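Local coordinates for protein Ton_1535 (Thermococcus onnurineus, PDB 3ZPJ) that is of unknown function but folds as an elongated all-helical alpha-solenoid, with a left-handed helical turn in an otherwise normal solenoid, at residues Lys236-Ser239 against Gly240-Leu244; Leu248-Ala251 against Leu252-Arg256; Val266-Ala269 against Phe270-Glu274. All coordinates share one frame; numbering follows the deposited sequence.

Contact 1 (Lys236-Ser239 against Gly240-Leu244)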
# COMPACT_ATOMS: atom_id res chain seq x y z
N LYS A 236 -8.58 17.09 2.53
CA LYS A 236 -8.89 17.34 1.13
C LYS A 236 -9.73 16.21 0.56
O LYS A 236 -10.75 16.45 -0.09
CB LYS A 236 -7.60 17.51 0.32
CG LYS A 236 -7.80 17.47 -1.19
CD LYS A 236 -6.50 17.06 -1.92
CE LYS A 236 -6.75 16.68 -3.38
NZ LYS A 236 -5.50 16.19 -4.05
N LYS A 237 -9.33 14.97 0.82
CA LYS A 237 -9.92 13.83 0.13
C LYS A 237 -11.11 13.16 0.84
O LYS A 237 -11.74 12.26 0.28
CB LYS A 237 -8.84 12.78 -0.18
CG LYS A 237 -7.90 13.19 -1.31
CD LYS A 237 -7.29 11.97 -2.01
CE LYS A 237 -6.23 12.37 -3.02
NZ LYS A 237 -6.79 13.09 -4.20
N TYR A 238 -11.41 13.58 2.06
CA TYR A 238 -12.47 12.94 2.84
C TYR A 238 -13.23 13.96 3.68
O TYR A 238 -12.67 14.99 4.07
CB TYR A 238 -11.89 11.86 3.77
CG TYR A 238 -11.16 10.74 3.07
CD1 TYR A 238 -11.85 9.72 2.42
CD2 TYR A 238 -9.76 10.69 3.06
CE1 TYR A 238 -11.17 8.69 1.78
CE2 TYR A 238 -9.09 9.66 2.42
CZ TYR A 238 -9.80 8.67 1.78
OH TYR A 238 -9.14 7.64 1.15
N SER A 239 -14.50 13.68 3.96
CA SER A 239 -15.25 14.47 4.94
C SER A 239 -16.16 13.58 5.81
O SER A 239 -16.24 12.36 5.60
CB SER A 239 -16.07 15.57 4.26
OG SER A 239 -16.95 15.02 3.30
N GLY A 240 -16.82 14.21 6.78
CA GLY A 240 -17.68 13.49 7.72
C GLY A 240 -17.05 12.28 8.40
O GLY A 240 -15.97 12.36 9.00
N VAL A 241 -17.73 11.14 8.30
CA VAL A 241 -17.34 9.97 9.05
C VAL A 241 -15.97 9.47 8.65
O VAL A 241 -15.15 9.18 9.52
CB VAL A 241 -18.39 8.84 8.98
CG1 VAL A 241 -19.68 9.31 9.62
CG2 VAL A 241 -18.65 8.42 7.54
N MET A 242 -15.70 9.39 7.35
CA MET A 242 -14.41 8.89 6.89
C MET A 242 -13.29 9.81 7.34
O MET A 242 -12.20 9.36 7.70
CB MET A 242 -14.38 8.68 5.38
CG MET A 242 -15.06 7.41 4.91
SD MET A 242 -15.31 7.35 3.12
CE MET A 242 -13.94 6.32 2.62
N ARG A 243 -13.55 11.11 7.36
CA ARG A 243 -12.56 12.07 7.83
C ARG A 243 -12.29 11.94 9.32
O ARG A 243 -11.17 12.16 9.79
CB ARG A 243 -13.00 13.50 7.53
CG ARG A 243 -11.91 14.49 7.87
CD ARG A 243 -12.27 15.90 7.50
NE ARG A 243 -11.54 16.83 8.35
CZ ARG A 243 -11.71 18.15 8.35
NH1 ARG A 243 -12.59 18.71 7.53
NH2 ARG A 243 -10.99 18.91 9.17
N LEU A 244 -13.33 11.58 10.07
CA LEU A 244 -13.19 11.36 11.49
C LEU A 244 -12.34 10.11 11.74
O LEU A 244 -11.35 10.16 12.48
CB LEU A 244 -14.56 11.25 12.15
CG LEU A 244 -14.61 11.04 13.67
CD1 LEU A 244 -13.57 11.87 14.36
CD2 LEU A 244 -16.00 11.42 14.19
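A Met-aromatic contact between Tyr238 and Met242 bridges the tight turn that joins helix 227-237 to helix 240-256. The methyl CE of Met242 lies 3.7 Å from CE1 of Tyr238, approaching the ring obliquely, while SD stays 5.4 Å from the ring centroid. The unbranched thioether chain, bent at chi3 (100°), lets CE turn to CE1 and CD1 of Tyr238. In the same turn, N of Arg243 donates a weak hydrogen bond of 3.4 Å to O of Ser239, and N of Leu244 follows with a bond of 3.0 Å to O of Gly240. Glycine suits the turn, since its phi is positive and a beta-carbon there would come close to C of Ser239. Arg243, with CG opposite the backbone N (chi1 -173°), sets its CB 3.6 Å from CA of Ser239 and its CD 3.6 Å from O of Tyr238, then runs outward to a salt bridge with Glu247. Around the turn, Tyr238 rests on Val213 and Leu215 of a preceding loop, whereas Val241 meets Asn282 and Leu244 meets Ile286, both on helix 280-293.

Contact 2 (Leu248-Ala251 against Leu252-Arg256)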
# COMPACT_ATOMS: atom_id res chain seq x y z
N LEU A 248 -8.54 9.80 13.40
CA LEU A 248 -8.31 8.94 14.55
C LEU A 248 -7.26 7.86 14.30
O LEU A 248 -6.41 7.60 15.16
CB LEU A 248 -9.62 8.30 15.03
CG LEU A 248 -10.61 9.33 15.57
CD1 LEU A 248 -11.92 8.70 16.03
CD2 LEU A 248 -9.97 10.07 16.72
N GLU A 249 -7.31 7.24 13.13
CA GLU A 249 -6.32 6.24 12.76
C GLU A 249 -4.94 6.89 12.77
O GLU A 249 -3.97 6.30 13.23
CB GLU A 249 -6.65 5.61 11.39
CG GLU A 249 -7.94 4.79 11.38
CD GLU A 249 -8.21 4.05 10.05
OE1 GLU A 249 -7.89 4.59 8.97
OE2 GLU A 249 -8.79 2.93 10.11
N VAL A 250 -4.86 8.12 12.27
CA VAL A 250 -3.59 8.81 12.24
C VAL A 250 -3.11 9.12 13.65
O VAL A 250 -1.94 8.91 13.98
CB VAL A 250 -3.64 10.08 11.39
CG1 VAL A 250 -2.50 11.02 11.76
CG2 VAL A 250 -3.54 9.70 9.93
N ALA A 251 -4.01 9.58 14.51
CA ALA A 251 -3.66 9.86 15.89
C ALA A 251 -3.11 8.58 16.53
O ALA A 251 -2.14 8.61 17.28
CB ALA A 251 -4.85 10.37 16.66
N LEU A 252 -3.73 7.45 16.20
CA LEU A 252 -3.32 6.17 16.76
C LEU A 252 -1.91 5.80 16.31
O LEU A 252 -1.11 5.26 17.07
CB LEU A 252 -4.33 5.09 16.37
CG LEU A 252 -4.15 3.72 17.04
CD1 LEU A 252 -4.08 3.89 18.56
CD2 LEU A 252 -5.29 2.81 16.63
N TRP A 253 -1.59 6.08 15.06
CA TRP A 253 -0.26 5.75 14.57
C TRP A 253 0.77 6.68 15.23
O TRP A 253 1.85 6.25 15.62
CB TRP A 253 -0.18 5.81 13.04
CG TRP A 253 1.22 5.58 12.61
CD1 TRP A 253 2.11 6.52 12.17
CD2 TRP A 253 1.92 4.34 12.64
NE1 TRP A 253 3.33 5.93 11.91
CE2 TRP A 253 3.23 4.59 12.18
CE3 TRP A 253 1.56 3.03 12.98
CZ2 TRP A 253 4.18 3.58 12.07
CZ3 TRP A 253 2.50 2.04 12.89
CH2 TRP A 253 3.80 2.32 12.43
N MET A 254 0.41 7.95 15.37
CA MET A 254 1.30 8.90 16.01
C MET A 254 1.58 8.44 17.44
O MET A 254 2.69 8.59 17.96
CB MET A 254 0.69 10.31 15.98
CG MET A 254 0.40 10.80 14.56
SD MET A 254 -0.29 12.44 14.49
CE MET A 254 1.03 13.29 15.28
N LYS A 255 0.55 7.87 18.07
CA LYS A 255 0.66 7.46 19.46
C LYS A 255 1.64 6.32 19.57
O LYS A 255 2.38 6.22 20.54
CB LYS A 255 -0.70 7.02 19.99
CG LYS A 255 -0.75 6.65 21.47
CD LYS A 255 -2.10 6.00 21.77
CE LYS A 255 -2.06 5.14 23.03
NZ LYS A 255 -2.06 5.97 24.27
N ARG A 256 1.67 5.47 18.55
CA ARG A 256 2.49 4.28 18.57
C ARG A 256 3.96 4.52 18.21
O ARG A 256 4.83 3.74 18.58
CB ARG A 256 1.83 3.22 17.70
CG ARG A 256 0.50 2.80 18.30
CD ARG A 256 -0.27 1.80 17.47
NE ARG A 256 -1.40 1.26 18.24
CZ ARG A 256 -2.35 0.48 17.72
NH1 ARG A 256 -2.32 0.16 16.44
NH2 ARG A 256 -3.33 0.03 18.50
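The flat guanidinium of Arg256 has CG of Leu252 over the centre of one face, 3.8 Å above the plane, while CB of Leu252 lies 3.4 Å from O of Glu249; Trp253 keeps its CB by the carbonyl of Val250 while its indole points on to Glu205, Leu206 and Thr209 of helix 194-209. The turn belongs to the mostly buried second half of helix 240-256 of the alpha-solenoid, with Arg256 at its exposed end. Four successive i to i+4 hydrogen bonds hold it, from Leu252, Trp253, Met254 and Lys255 N to the carbonyls of Leu248, Glu249, Val250 and Ala251. The straightest is Met254 N to Val250 O, 2.9 Å long with an N-H...O angle of 165°. Apolar residues suit the faces turned to other helices: Leu252 meets Leu289 and Leu293, and the small Ala251 lets helix 262-271 come near. Polar ends find mates too: buried Glu249 OE1 accepts from Tyr211 N, Lys255 NZ bonds Tyr262 OH and Leu293 O, and Arg256 NH2 pairs with Glu292. Val250 and Met254, one turn apart, cross obliquely. Met254, CG beside its backbone N (chi1 -59°) and chain bent at chi3 (60°), sets CG 3.1 Å from O of Val250 and SD 3.8 Å from CG1 of Val250.

Contact 3 (Val266-Ala269 against Phe270-Glu274)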
# COMPACT_ATOMS: atom_id res chain seq x y z
N VAL A 266 -6.64 14.18 18.04
CA VAL A 266 -7.88 13.57 18.50
C VAL A 266 -8.90 14.64 18.88
O VAL A 266 -10.08 14.57 18.51
CB VAL A 266 -7.61 12.71 19.74
CG1 VAL A 266 -8.89 12.45 20.51
CG2 VAL A 266 -6.93 11.40 19.35
N ASP A 267 -8.45 15.64 19.62
CA ASP A 267 -9.38 16.68 20.05
C ASP A 267 -9.89 17.43 18.84
O ASP A 267 -11.08 17.69 18.72
CB ASP A 267 -8.73 17.62 21.07
CG ASP A 267 -8.54 16.96 22.41
OD1 ASP A 267 -9.08 15.84 22.59
OD2 ASP A 267 -7.86 17.54 23.28
N LYS A 268 -8.99 17.72 17.91
CA LYS A 268 -9.36 18.45 16.72
C LYS A 268 -10.31 17.65 15.85
O LYS A 268 -11.20 18.20 15.21
CB LYS A 268 -8.13 18.84 15.91
CG LYS A 268 -8.47 19.71 14.71
CD LYS A 268 -7.33 19.84 13.72
CE LYS A 268 -7.88 20.14 12.33
NZ LYS A 268 -8.96 19.16 11.94
N ALA A 269 -10.14 16.33 15.83
CA ALA A 269 -10.97 15.47 14.99
C ALA A 269 -12.45 15.52 15.37
O ALA A 269 -13.30 15.21 14.54
CB ALA A 269 -10.46 14.04 15.01
N PHE A 270 -12.73 15.90 16.62
CA PHE A 270 -14.11 16.05 17.08
C PHE A 270 -14.50 17.52 17.16
O PHE A 270 -15.65 17.88 16.96
CB PHE A 270 -14.27 15.45 18.48
CG PHE A 270 -14.27 13.96 18.49
CD1 PHE A 270 -13.09 13.25 18.62
CD2 PHE A 270 -15.45 13.26 18.36
CE1 PHE A 270 -13.08 11.87 18.63
CE2 PHE A 270 -15.45 11.87 18.36
CZ PHE A 270 -14.26 11.18 18.50
N GLU A 271 -13.52 18.36 17.47
CA GLU A 271 -13.78 19.77 17.70
C GLU A 271 -13.73 20.60 16.42
O GLU A 271 -13.96 21.80 16.46
CB GLU A 271 -12.79 20.32 18.73
CG GLU A 271 -12.96 19.71 20.11
CD GLU A 271 -11.84 20.08 21.05
OE1 GLU A 271 -10.69 20.18 20.58
OE2 GLU A 271 -12.12 20.29 22.26
N CYS A 272 -13.43 19.96 15.30
CA CYS A 272 -13.33 20.69 14.04
C CYS A 272 -14.70 20.85 13.40
O CYS A 272 -14.97 21.84 12.71
CB CYS A 272 -12.39 19.96 13.05
SG CYS A 272 -13.09 18.46 12.28
N CYS A 273 -15.56 19.87 13.62
CA CYS A 273 -16.79 19.77 12.85
C CYS A 273 -17.97 19.40 13.73
O CYS A 273 -17.83 19.15 14.93
CB CYS A 273 -16.62 18.75 11.73
SG CYS A 273 -14.88 18.36 11.30
N GLU A 274 -19.15 19.36 13.13
CA GLU A 274 -20.31 18.82 13.82
C GLU A 274 -20.23 17.32 13.71
O GLU A 274 -19.69 16.79 12.74
CB GLU A 274 -21.61 19.34 13.22
CG GLU A 274 -21.93 20.77 13.63
CD GLU A 274 -21.79 20.97 15.13
OE1 GLU A 274 -22.40 20.20 15.90
OE2 GLU A 274 -21.05 21.90 15.53
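Phe270 meets the preceding turn of helix 262-271 with the edge of its ring: CD1 lies 3.3 Å from O of Val266, which sits in the ring plane. Its CG, anti to the carbonyl carbon (chi1 -74°), directs that edge back along the helix. This is the C-terminal part of helix 262-271 in the solenoid. Asp267 O is shared by two amides, Glu271 N at 2.8 Å in the carbonyl plane and Phe270 N at 3.2 Å from above it, so one carbonyl serves both an i+3 and an i+4 amide. Ala269 is small enough to pack its methyl on Leu244 and Glu247 of helix 240-256, while the aromatic ring reaches Leu290 and makes a cation-pi contact with Arg298. An alanine in place of Phe270 is likely to leave the Arg298 guanidinium without its aromatic mate and open a gap beside Leu290. Lys268 runs along the flank of the helix until its NZ lies 3.7 Å from CB of Cys272; the ammonium has a long, weak ion pair with Glu247 and lies near the like charges of Arg243 and Lys235. The Lys268 carbonyl takes a weak bond from Cys272 N and lies 3.0 Å from Cys272 CB. At Cys272, SG is joined to SG of its sequence neighbour Cys273 in a vicinal disulfide, 2.0 Å long.

In the fold
The three contacts come in series along the chain. Contact 1 spans the turn from helix 227-237 into helix 240-256 and contact 2 the last part of that helix, their centres about 16 Å apart, whereas contact 3 lies in the C-terminal part of helix 262-271, which follows next. Centres of contacts 1 and 3 are about 12 Å apart, those of 2 and 3 about 15 Å. Contact 3 is packed against both others: Leu244 CD1 comes 3.4 Å from Ala269 O, and Ala251 CB comes 3.5 Å from Val266 CG2. The two helices are thus packed side by side from Leu244 to Ala251 as a consecutive pair, the kind of helix-on-helix stacking from which an alpha-solenoid is built.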